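Local coordinates for protein peptidase, C14 family (Geobacter sulfurreducens PCA, PDB 3BIJ) that is of unknown function but belongs to the caspase-like C14 family and so may act as a cysteine endopeptidase, at residues A[13-19]-A[104-109]. Numbering follows the deposited sequence.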
loop_
_atom_site.group_PDB
_atom_site.type_symbol
_atom_site.label_atom_id
_atom_site.label_comp_id
_atom_site.label_asym_id
_atom_site.label_seq_id
_atom_site.Cartn_x
_atom_site.Cartn_y
_atom_site.Cartn_z
ATOM N N ALA A 13 -12.790 23.198 -18.093
ATOM C CA ALA A 13 -12.217 24.423 -17.556
ATOM C C ALA A 13 -13.362 25.366 -17.226
ATOM O O ALA A 13 -14.454 25.245 -17.788
ATOM C CB ALA A 13 -11.275 25.077 -18.558
ATOM N N VAL A 14 -13.127 26.269 -16.281
ATOM C CA VAL A 14 -14.125 27.261 -15.897
ATOM C C VAL A 14 -13.426 28.609 -15.740
ATOM O O VAL A 14 -12.199 28.688 -15.773
ATOM C CB VAL A 14 -14.841 26.901 -14.579
ATOM C CG1 VAL A 14 -15.559 25.575 -14.745
ATOM C CG2 VAL A 14 -13.863 26.856 -13.418
ATOM N N ASP A 15 -14.204 29.671 -15.573
ATOM C CA ASP A 15 -13.630 31.004 -15.450
ATOM C C ASP A 15 -13.011 31.265 -14.079
ATOM O O ASP A 15 -13.715 31.482 -13.097
ATOM C CB ASP A 15 -14.697 32.063 -15.749
ATOM C CG ASP A 15 -14.125 33.477 -15.798
ATOM O OD1 ASP A 15 -14.918 34.434 -15.895
ATOM O OD2 ASP A 15 -12.887 33.624 -15.744
ATOM N N PRO A 16 -11.675 31.274 -14.000
ATOM C CA PRO A 16 -11.028 31.517 -12.705
ATOM C C PRO A 16 -11.372 32.890 -12.133
ATOM O O PRO A 16 -11.277 33.115 -10.925
ATOM C CB PRO A 16 -9.541 31.359 -13.023
ATOM C CG PRO A 16 -9.457 31.809 -14.444
ATOM C CD PRO A 16 -10.680 31.201 -15.084
ATOM N N LYS A 17 -11.785 33.796 -13.009
ATOM C CA LYS A 17 -12.163 35.141 -12.601
ATOM C C LYS A 17 -13.427 35.125 -11.735
ATOM O O LYS A 17 -13.782 36.125 -11.126
ATOM C CB LYS A 17 -12.364 36.012 -13.849
ATOM C CG LYS A 17 -11.040 36.358 -14.563
ATOM C CD LYS A 17 -11.092 36.231 -16.112
ATOM C CE LYS A 17 -12.062 37.227 -16.769
ATOM N NZ LYS A 17 -13.457 36.690 -16.849
ATOM N N HIS A 18 -14.110 33.988 -11.676
ATOM C CA HIS A 18 -15.303 33.888 -10.852
ATOM C C HIS A 18 -15.087 32.880 -9.721
ATOM O O HIS A 18 -15.576 33.053 -8.603
ATOM C CB HIS A 18 -16.505 33.476 -11.706
ATOM C CG HIS A 18 -17.723 33.136 -10.907
ATOM N ND1 HIS A 18 -17.906 31.904 -10.315
ATOM C CD2 HIS A 18 -18.803 33.878 -10.567
ATOM C CE1 HIS A 18 -19.044 31.902 -9.646
ATOM N NE2 HIS A 18 -19.609 33.088 -9.781
ATOM N N TYR A 19 -14.333 31.831 -10.017
ATOM C CA TYR A 19 -14.067 30.791 -9.035
ATOM C C TYR A 19 -12.827 31.057 -8.187
ATOM O O TYR A 19 -12.014 30.160 -7.957
ATOM C CB TYR A 19 -13.938 29.454 -9.748
ATOM C CG TYR A 19 -15.248 28.916 -10.268
ATOM C CD1 TYR A 19 -16.077 28.165 -9.446
ATOM C CD2 TYR A 19 -15.637 29.131 -11.586
ATOM C CE1 TYR A 19 -17.264 27.623 -9.918
ATOM C CE2 TYR A 19 -16.825 28.599 -12.082
ATOM C CZ TYR A 19 -17.638 27.836 -11.243
ATOM O OH TYR A 19 -18.787 27.251 -11.736
ATOM N N CYS A 104 -20.717 23.086 -11.833
ATOM C CA CYS A 104 -19.802 24.198 -12.007
ATOM C C CYS A 104 -19.714 24.595 -13.459
ATOM O O CYS A 104 -18.924 24.053 -14.239
ATOM C CB CYS A 104 -18.428 23.851 -11.462
ATOM S SG CYS A 104 -18.460 23.620 -9.710
ATOM N N LEU A 105 -20.558 25.541 -13.829
ATOM C CA LEU A 105 -20.558 26.009 -15.197
ATOM C C LEU A 105 -19.456 27.058 -15.317
ATOM O O LEU A 105 -18.929 27.543 -14.316
ATOM C CB LEU A 105 -21.949 26.549 -15.575
ATOM C CG LEU A 105 -23.072 25.480 -15.570
ATOM C CD1 LEU A 105 -24.354 26.083 -16.045
ATOM C CD2 LEU A 105 -22.696 24.300 -16.468
ATOM N N PHE A 106 -19.084 27.389 -16.542
ATOM C CA PHE A 106 -18.003 28.339 -16.769
ATOM C C PHE A 106 -18.296 29.675 -16.124
ATOM O O PHE A 106 -17.456 30.259 -15.437
ATOM C CB PHE A 106 -17.791 28.500 -18.276
ATOM C CG PHE A 106 -16.527 29.222 -18.641
ATOM C CD1 PHE A 106 -16.494 30.614 -18.677
ATOM C CD2 PHE A 106 -15.366 28.510 -18.943
ATOM C CE1 PHE A 106 -15.334 31.283 -19.004
ATOM C CE2 PHE A 106 -14.194 29.172 -19.274
ATOM C CZ PHE A 106 -14.176 30.562 -19.305
ATOM N N ASP A 107 -19.515 30.135 -16.345
ATOM C CA ASP A 107 -20.009 31.403 -15.825
ATOM C C ASP A 107 -20.059 31.443 -14.284
ATOM O O ASP A 107 -19.735 32.457 -13.661
ATOM C CB ASP A 107 -21.410 31.622 -16.405
ATOM C CG ASP A 107 -21.720 33.059 -16.629
ATOM O OD1 ASP A 107 -20.748 33.857 -16.681
ATOM O OD2 ASP A 107 -22.931 33.390 -16.767
ATOM N N GLY A 108 -20.490 30.331 -13.692
ATOM C CA GLY A 108 -20.625 30.222 -12.257
ATOM C C GLY A 108 -21.346 28.916 -11.951
ATOM O O GLY A 108 -21.457 28.042 -12.819
ATOM N N GLU A 109 -21.862 28.769 -10.736
ATOM C CA GLU A 109 -22.537 27.524 -10.373
ATOM C C GLU A 109 -24.040 27.550 -10.585
ATOM O O GLU A 109 -24.699 28.555 -10.348
ATOM C CB GLU A 109 -22.242 27.162 -8.914
ATOM C CG GLU A 109 -20.766 27.041 -8.625
ATOM C CD GLU A 109 -20.476 26.854 -7.166
ATOM O OE1 GLU A 109 -20.861 25.804 -6.617
ATOM O OE2 GLU A 109 -19.862 27.759 -6.567
#
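Two loops pack against each other here, at one end of the central sheet of the caspase-like fold: residues 13-19, in the connection from strand 4-10 to helix 29-42, and residues 104-109, the turn of the antiparallel hairpin formed by strands 99-104 and 109-111. Tyr19 projects its ring into this turn. Tyr19 OH donates a hydrogen bond to the backbone carbonyl Leu105 O (2.6 Å) and lies 3.4 Å from Cys104 CB and 3.7 Å from Glu109 CG, so the phenol reaches both strand ends. The turn is closed by a weak bond from Leu105 N to Gly108 O (2.8 Å). At its tip the backbone of Val14 and Asp15 lies over one face of the Phe106 ring, with Asp15 CB 3.4 Å from Phe106 CE1, while Asp15 N makes a weak hydrogen bond to Phe106 O (3.3 Å). Asp15 also shapes its own loop: OD2 accepts from Lys17 N (3.0 Å) in an Asx turn, and OD1 forms a salt bridge with Lys17 NZ (2.9 Å). The imidazole of His18 spreads over Gly108, whose CA makes a CH-pi contact 3.8 Å from the ring centroid; a side chain at this position would crowd the ring. Beyond the two loops, Thr175 of helix 169-178 touches His18, Tyr19 and Glu109, and the Glu109 carboxylate is hydrogen-bonded through OE1 to Thr102 OG1.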